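Dextranase (Pseudarthrobacter oxydans, PDB 6NZS) catalyses the endohydrolysis of (1->6)-alpha-D-glucosidic linkages in dextran, as a family 49 glycosyl hydrolase. Local coordinates at residues A[40-43]-A[49-52]; A[266-269]-A[275-278]; A[562-567]-A[580-585]. One frame throughout, in Å; residues are numbered along the deposited sequence.

Contact 1 of 3, residues A[40-43]-A[49-52]; sequences QVAQ and KAYD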
# COMPACT_ATOMS: atom_id res chain seq x y z
N GLN A 40 17.14 17.51 2.41
CA GLN A 40 17.18 18.51 3.47
C GLN A 40 15.89 19.31 3.42
O GLN A 40 15.25 19.42 2.38
CB GLN A 40 18.37 19.46 3.32
CG GLN A 40 19.72 18.81 3.60
CD GLN A 40 20.87 19.77 3.38
OE1 GLN A 40 20.69 20.85 2.81
NE2 GLN A 40 22.06 19.38 3.83
N VAL A 41 15.49 19.86 4.58
CA VAL A 41 14.22 20.57 4.73
C VAL A 41 14.46 21.87 5.47
O VAL A 41 15.15 21.90 6.50
CB VAL A 41 13.18 19.73 5.51
CG1 VAL A 41 11.79 20.37 5.40
CG2 VAL A 41 13.14 18.30 5.05
N ALA A 42 13.83 22.94 4.99
CA ALA A 42 13.88 24.23 5.66
C ALA A 42 12.47 24.81 5.71
O ALA A 42 11.69 24.63 4.79
CB ALA A 42 14.76 25.21 4.88
N GLN A 43 12.17 25.53 6.79
CA GLN A 43 10.94 26.30 6.82
C GLN A 43 10.97 27.30 5.67
O GLN A 43 12.02 27.87 5.35
CB GLN A 43 10.82 27.04 8.15
CG GLN A 43 9.42 27.50 8.49
CD GLN A 43 9.29 27.96 9.93
OE1 GLN A 43 9.09 27.14 10.83
NE2 GLN A 43 9.39 29.26 10.15
N LYS A 49 18.23 27.90 6.47
CA LYS A 49 18.36 26.98 7.60
C LYS A 49 17.73 25.65 7.20
O LYS A 49 16.61 25.32 7.58
CB LYS A 49 17.68 27.57 8.84
CG LYS A 49 18.27 28.90 9.29
CD LYS A 49 17.75 29.28 10.67
CE LYS A 49 18.62 30.35 11.31
NZ LYS A 49 18.65 30.23 12.79
N ALA A 50 18.48 24.87 6.42
CA ALA A 50 18.02 23.58 5.93
C ALA A 50 18.62 22.47 6.79
O ALA A 50 19.82 22.49 7.08
CB ALA A 50 18.41 23.38 4.46
N TYR A 51 17.78 21.52 7.18
CA TYR A 51 18.16 20.45 8.09
C TYR A 51 18.10 19.11 7.37
O TYR A 51 17.19 18.86 6.59
CB TYR A 51 17.20 20.42 9.28
CG TYR A 51 17.26 21.66 10.13
CD1 TYR A 51 18.18 21.77 11.16
CD2 TYR A 51 16.40 22.73 9.89
CE1 TYR A 51 18.23 22.91 11.95
CE2 TYR A 51 16.45 23.88 10.67
CZ TYR A 51 17.37 23.95 11.70
OH TYR A 51 17.42 25.09 12.48
N ASP A 52 19.08 18.26 7.65
CA ASP A 52 19.10 16.92 7.06
C ASP A 52 17.97 16.07 7.63
O ASP A 52 17.67 16.13 8.82
CB ASP A 52 20.43 16.25 7.38
CG ASP A 52 21.59 17.00 6.79
OD1 ASP A 52 21.76 16.95 5.55
OD2 ASP A 52 22.33 17.66 7.56
O HOH W 1 14.17 26.11 8.82

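Contact 2 of 3, residues A[266-269]-A[275-278]; sequences FRFL and QYKV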
# COMPACT_ATOMS: atom_id res chain seq x y z
N PHE A 266 4.50 -7.32 15.49
CA PHE A 266 3.76 -7.31 16.75
C PHE A 266 2.46 -8.06 16.59
O PHE A 266 1.72 -7.85 15.62
CB PHE A 266 3.45 -5.88 17.21
CG PHE A 266 4.65 -5.12 17.68
CD1 PHE A 266 5.17 -5.32 18.94
CD2 PHE A 266 5.27 -4.20 16.84
CE1 PHE A 266 6.28 -4.62 19.37
CE2 PHE A 266 6.38 -3.49 17.27
CZ PHE A 266 6.89 -3.71 18.54
N ARG A 267 2.16 -8.91 17.56
CA ARG A 267 0.86 -9.57 17.65
C ARG A 267 0.28 -9.27 19.02
O ARG A 267 0.90 -9.56 20.04
CB ARG A 267 0.98 -11.07 17.46
CG ARG A 267 -0.33 -11.77 17.76
CD ARG A 267 -0.33 -13.22 17.31
NE ARG A 267 -1.61 -13.85 17.60
CZ ARG A 267 -1.87 -15.13 17.41
NH1 ARG A 267 -0.93 -15.93 16.91
NH2 ARG A 267 -3.07 -15.62 17.71
N PHE A 268 -0.91 -8.67 19.03
CA PHE A 268 -1.68 -8.53 20.26
C PHE A 268 -2.51 -9.80 20.36
O PHE A 268 -3.59 -9.91 19.78
CB PHE A 268 -2.55 -7.28 20.22
CG PHE A 268 -1.77 -5.99 20.36
CD1 PHE A 268 -1.09 -5.45 19.28
CD2 PHE A 268 -1.76 -5.30 21.56
CE1 PHE A 268 -0.40 -4.24 19.40
CE2 PHE A 268 -1.09 -4.09 21.69
CZ PHE A 268 -0.40 -3.57 20.61
N LEU A 269 -1.98 -10.78 21.09
CA LEU A 269 -2.58 -12.11 21.17
C LEU A 269 -3.92 -12.08 21.89
O LEU A 269 -4.83 -12.83 21.54
CB LEU A 269 -1.62 -13.06 21.87
CG LEU A 269 -2.12 -14.46 22.22
CD1 LEU A 269 -2.03 -15.36 21.02
CD2 LEU A 269 -1.30 -15.02 23.38
N GLN A 275 -9.42 -0.49 24.04
CA GLN A 275 -8.75 0.42 23.11
C GLN A 275 -7.30 -0.02 22.93
O GLN A 275 -6.55 -0.10 23.91
CB GLN A 275 -8.80 1.86 23.61
CG GLN A 275 -7.96 2.84 22.78
CD GLN A 275 -8.69 3.31 21.54
OE1 GLN A 275 -9.78 3.88 21.63
NE2 GLN A 275 -8.10 3.07 20.37
N TYR A 276 -6.91 -0.27 21.68
CA TYR A 276 -5.54 -0.57 21.31
C TYR A 276 -4.98 0.61 20.53
O TYR A 276 -5.72 1.34 19.87
CB TYR A 276 -5.47 -1.81 20.41
CG TYR A 276 -5.88 -3.08 21.11
CD1 TYR A 276 -4.97 -3.80 21.88
CD2 TYR A 276 -7.18 -3.56 21.02
CE1 TYR A 276 -5.34 -4.96 22.54
CE2 TYR A 276 -7.56 -4.72 21.68
CZ TYR A 276 -6.64 -5.41 22.44
OH TYR A 276 -7.03 -6.56 23.10
N LYS A 277 -3.67 0.81 20.63
CA LYS A 277 -3.01 1.86 19.87
C LYS A 277 -1.67 1.36 19.37
O LYS A 277 -0.89 0.78 20.13
CB LYS A 277 -2.78 3.12 20.72
CG LYS A 277 -4.05 3.88 21.07
CD LYS A 277 -3.76 5.12 21.91
CE LYS A 277 -5.02 5.94 22.12
NZ LYS A 277 -4.83 7.07 23.08
N VAL A 278 -1.40 1.59 18.09
CA VAL A 278 -0.06 1.46 17.53
C VAL A 278 0.17 2.78 16.80
O VAL A 278 -0.50 3.05 15.80
CB VAL A 278 0.06 0.27 16.57
CG1 VAL A 278 1.43 0.27 15.90
CG2 VAL A 278 -0.19 -1.04 17.32

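Contact 3 of 3, residues A[562-567]-A[580-585]; sequences DNWADH and NSWNAW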
# COMPACT_ATOMS: atom_id res chain seq x y z
N ASP A 562 -20.09 5.15 -28.47
CA ASP A 562 -19.41 4.20 -29.36
C ASP A 562 -17.91 4.10 -29.07
O ASP A 562 -17.10 3.87 -29.97
CB ASP A 562 -19.68 4.51 -30.84
CG ASP A 562 -19.42 3.33 -31.75
OD1 ASP A 562 -19.57 2.17 -31.30
OD2 ASP A 562 -19.06 3.56 -32.93
N ASN A 563 -17.52 4.27 -27.80
CA ASN A 563 -16.11 4.17 -27.42
C ASN A 563 -15.92 3.25 -26.21
O ASN A 563 -14.90 3.36 -25.52
CB ASN A 563 -15.52 5.55 -27.14
CG ASN A 563 -16.15 6.23 -25.93
OD1 ASN A 563 -17.09 5.70 -25.35
ND2 ASN A 563 -15.61 7.38 -25.54
N TRP A 564 -16.87 2.36 -25.94
CA TRP A 564 -16.91 1.62 -24.68
C TRP A 564 -16.52 0.15 -24.78
O TRP A 564 -16.10 -0.42 -23.77
CB TRP A 564 -18.32 1.72 -24.04
CG TRP A 564 -19.39 1.14 -24.92
CD1 TRP A 564 -20.14 1.81 -25.84
CD2 TRP A 564 -19.80 -0.23 -24.98
NE1 TRP A 564 -21.00 0.94 -26.47
CE2 TRP A 564 -20.81 -0.32 -25.96
CE3 TRP A 564 -19.43 -1.39 -24.29
CZ2 TRP A 564 -21.45 -1.52 -26.27
CZ3 TRP A 564 -20.05 -2.58 -24.60
CH2 TRP A 564 -21.05 -2.64 -25.59
N ALA A 565 -16.66 -0.48 -25.95
CA ALA A 565 -16.65 -1.93 -26.02
C ALA A 565 -15.22 -2.50 -25.90
O ALA A 565 -14.24 -1.76 -25.78
CB ALA A 565 -17.39 -2.41 -27.26
N ASP A 566 -15.12 -3.83 -25.93
CA ASP A 566 -13.86 -4.48 -25.59
C ASP A 566 -12.73 -4.10 -26.54
O ASP A 566 -11.58 -3.97 -26.10
CB ASP A 566 -14.01 -6.01 -25.43
CG ASP A 566 -14.55 -6.72 -26.68
OD1 ASP A 566 -15.00 -6.07 -27.65
OD2 ASP A 566 -14.54 -7.96 -26.66
N HIS A 567 -13.04 -3.90 -27.82
CA HIS A 567 -12.07 -3.50 -28.83
C HIS A 567 -11.99 -1.99 -29.01
O HIS A 567 -11.29 -1.52 -29.91
CB HIS A 567 -12.44 -4.14 -30.17
CG HIS A 567 -13.81 -3.77 -30.65
ND1 HIS A 567 -14.05 -2.70 -31.48
CD2 HIS A 567 -15.02 -4.33 -30.40
CE1 HIS A 567 -15.34 -2.61 -31.73
NE2 HIS A 567 -15.96 -3.58 -31.08
N ASN A 580 -28.31 -4.40 -18.90
CA ASN A 580 -29.11 -3.44 -18.15
C ASN A 580 -28.65 -3.27 -16.70
O ASN A 580 -29.26 -2.49 -15.96
CB ASN A 580 -30.59 -3.79 -18.23
CG ASN A 580 -31.17 -3.46 -19.58
OD1 ASN A 580 -30.89 -2.39 -20.13
ND2 ASN A 580 -31.96 -4.37 -20.14
N SER A 581 -27.59 -3.96 -16.31
CA SER A 581 -27.04 -3.87 -14.97
C SER A 581 -25.83 -2.95 -14.88
O SER A 581 -25.17 -2.91 -13.84
CB SER A 581 -26.67 -5.26 -14.45
OG SER A 581 -27.85 -6.00 -14.15
N TRP A 582 -25.50 -2.22 -15.95
CA TRP A 582 -24.40 -1.27 -15.88
C TRP A 582 -24.68 -0.07 -16.75
O TRP A 582 -25.53 -0.11 -17.65
CB TRP A 582 -23.04 -1.89 -16.23
CG TRP A 582 -22.88 -2.31 -17.67
CD1 TRP A 582 -23.30 -3.47 -18.23
CD2 TRP A 582 -22.22 -1.57 -18.73
NE1 TRP A 582 -22.96 -3.52 -19.56
CE2 TRP A 582 -22.30 -2.36 -19.89
CE3 TRP A 582 -21.58 -0.33 -18.80
CZ2 TRP A 582 -21.77 -1.95 -21.11
CZ3 TRP A 582 -21.05 0.08 -20.01
CH2 TRP A 582 -21.15 -0.73 -21.15
N ASN A 583 -23.94 1.00 -16.50
CA ASN A 583 -23.98 2.19 -17.34
C ASN A 583 -22.62 2.85 -17.29
O ASN A 583 -21.88 2.73 -16.30
CB ASN A 583 -25.08 3.16 -16.87
CG ASN A 583 -25.43 4.20 -17.92
OD1 ASN A 583 -25.02 4.11 -19.07
ND2 ASN A 583 -26.19 5.20 -17.51
N ALA A 584 -22.27 3.54 -18.37
CA ALA A 584 -21.09 4.40 -18.43
C ALA A 584 -21.55 5.71 -19.04
O ALA A 584 -22.07 5.71 -20.16
CB ALA A 584 -19.98 3.78 -19.27
N TRP A 585 -21.39 6.81 -18.32
CA TRP A 585 -21.90 8.08 -18.82
C TRP A 585 -21.06 9.24 -18.30
O TRP A 585 -20.35 9.12 -17.31
CB TRP A 585 -23.39 8.27 -18.48
CG TRP A 585 -23.68 8.71 -17.07
CD1 TRP A 585 -23.96 9.98 -16.65
CD2 TRP A 585 -23.75 7.88 -15.90
NE1 TRP A 585 -24.18 9.99 -15.29
CE2 TRP A 585 -24.07 8.71 -14.81
CE3 TRP A 585 -23.57 6.51 -15.67
CZ2 TRP A 585 -24.21 8.23 -13.51
CZ3 TRP A 585 -23.72 6.03 -14.38
CH2 TRP A 585 -24.04 6.89 -13.32

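Contact 1 of 3, residues A[40-43]-A[49-52]
Q40 and D52 sit beside each other in a beta hairpin built from strands 37-43 and 51-58. The hairpin belongs to the Ig-like N-terminal domain of this family 49 enzyme. Q40 and D52 form an antiparallel non-hydrogen-bonded pair, and their side chains leave the same face of the hairpin, side by side. Along Q40, CB passes Y51 O at 3.5 Å. Q40 CG comes next and lies 3.4 Å from D52 OD1. From there the chain runs extended (chi2 178°), which carries the amide alongside the carboxylate. At the tip the two branches part. Q40 OE1 packs against A50 CB at 3.8 Å. Q40 NE2 donates a hydrogen bond to D52 OD1 at 3.0 Å, with an N-H...acceptor angle of 159°. The acceptor lies in the amide plane of Q40, but NE2 reaches OD1 from above the carboxylate plane. The two flat groups are turned 69° apart. D52 OD2 accepts a bond from T3 N, so both carboxylate oxygens are held and the group has little freedom to rotate.

The neighbouring pair, V41 and Y51, is hydrogen-bonded through the backbone. V41 N donates to Y51 O at 2.8 Å, and Y51 N donates to V41 O at 2.7 Å. Their side chains lie on the other face, where both touch L10. V41 O also sits at the edge of the Y51 ring, near CD2.

Toward the turn, A42 and A50 face each other. The methyl of A42 rests against K49 O and the backbone of A50. One water, in the plane of the Y51 ring at its edge, links strand 37-43 to the turn: it accepts from Q43 N at 2.9 Å and donates to K49 O at 2.8 Å.

Contact 2 of 3, residues A[266-269]-A[275-278]
The F268 ring presents a face to the edge of the Y276 ring, in an offset edge-to-face pair. The centroids are 5.4 Å apart and the planes stand at 75°. Y276 brings its CD1-CE1 edge; both atoms approach F268 CD2. F318 also stacks with the F268 ring. The methyl CG2 of V278 meets the same ring obliquely, 3.8 Å from F268 CE1.

These groups fill the interior of the parallel beta-helix. Strand 266-268 runs in one wall, between strands 245-247 and 316-320. Strand 275-279 runs in another wall, between strands 253-256 and 325-335. The two segments run antiparallel (176°), yet their axes come no closer than 10.5 Å. That is too wide for backbone pairing, and side chains bridge the space.

In both F268 and Y276, CG is anti to the carbonyl carbon, beside the backbone N. The two side chains pass one another in opposite directions. A serine in place of F268 would probably leave a gap here, with the Y276 edge and the V278 methyl losing their shared aromatic partner and F318 its stack. Neighbouring K277 points away from strand 266-268; its NZ bonds to R201 O.

The far end of Y276 is also held. Its hydroxyl is hydrogen-bonded to Q273 N and weakly to H270 O, in the loop that joins the two strands. This helps fix the ring's position, with Y276 CD1 3.6 Å from F268 CD2.

Contact 3 of 3, residues A[562-567]-A[580-585]
W564 and W582 meet through the six-membered parts of their indoles, and they are the one residue pair within 4.5 Å across the two segments. The contact is apolar and small, burying 95 Å² in total. The closest pair is W564 CE3 with W582 CH2, at 3.6 Å. Next comes W564 CZ3 with W582 CZ2, at 3.9 Å. The two side chains cross at about a right angle. Seen from W582, the touching atom of W564 lies at the ring edge, near the plane. The six-membered rings meet obliquely, with centroids 5.5 Å apart and planes at 58°. In both residues CG sits in the crowded position between the backbone N and the carbonyl carbon (chi1 60° in W564, 68° in W582). From there each indole extends toward the other segment.

Further apolar contacts come from alanines within each segment. The CB of A565 lies over one face of W564, toward the rim, 3.7 Å above the plane. The CB of A584 lies at the edge of W582, in its plane. W579 and F574 add their rings to W564 and W582, respectively.

Polar and cation-pi contacts surround the indoles. K559 makes a cation-pi contact with the W582 ring, and its NZ also bonds to W582 O. N563, which precedes W564, is gripped at both branches of its side chain: OD1 by E558 N, and ND2 by E555 OE2 and V556 O.

Strand 582-585 is the last strand of the chain and pairs in parallel with strand 545-552. W564 of the loop 562-567 packs on W582 of this strand, consistent with an aromatic cluster covering the C-terminal end of a parallel beta-helix.

Contact 1 lies in the Ig-like N-terminal domain, while contacts 2 and 3 belong to the beta-helix. Contact 2 is buried inside the coils. Contacts 1 and 3 are partly buried and farther from the chain's centre. Contact 1 is mainly polar, joining adjacent strands through backbone bonds, an amide-carboxylate pair and a water. Contacts 2 and 3 rely on aromatic side chains, across the interior of the beta-helix in one and between a loop and the last strand in the other. Strands 275-279 and 582-585 each pair in parallel with neighbouring strands of the beta-helix, but the two contacts lie on opposite sides of the chain's centre, about 46 Å apart between centres.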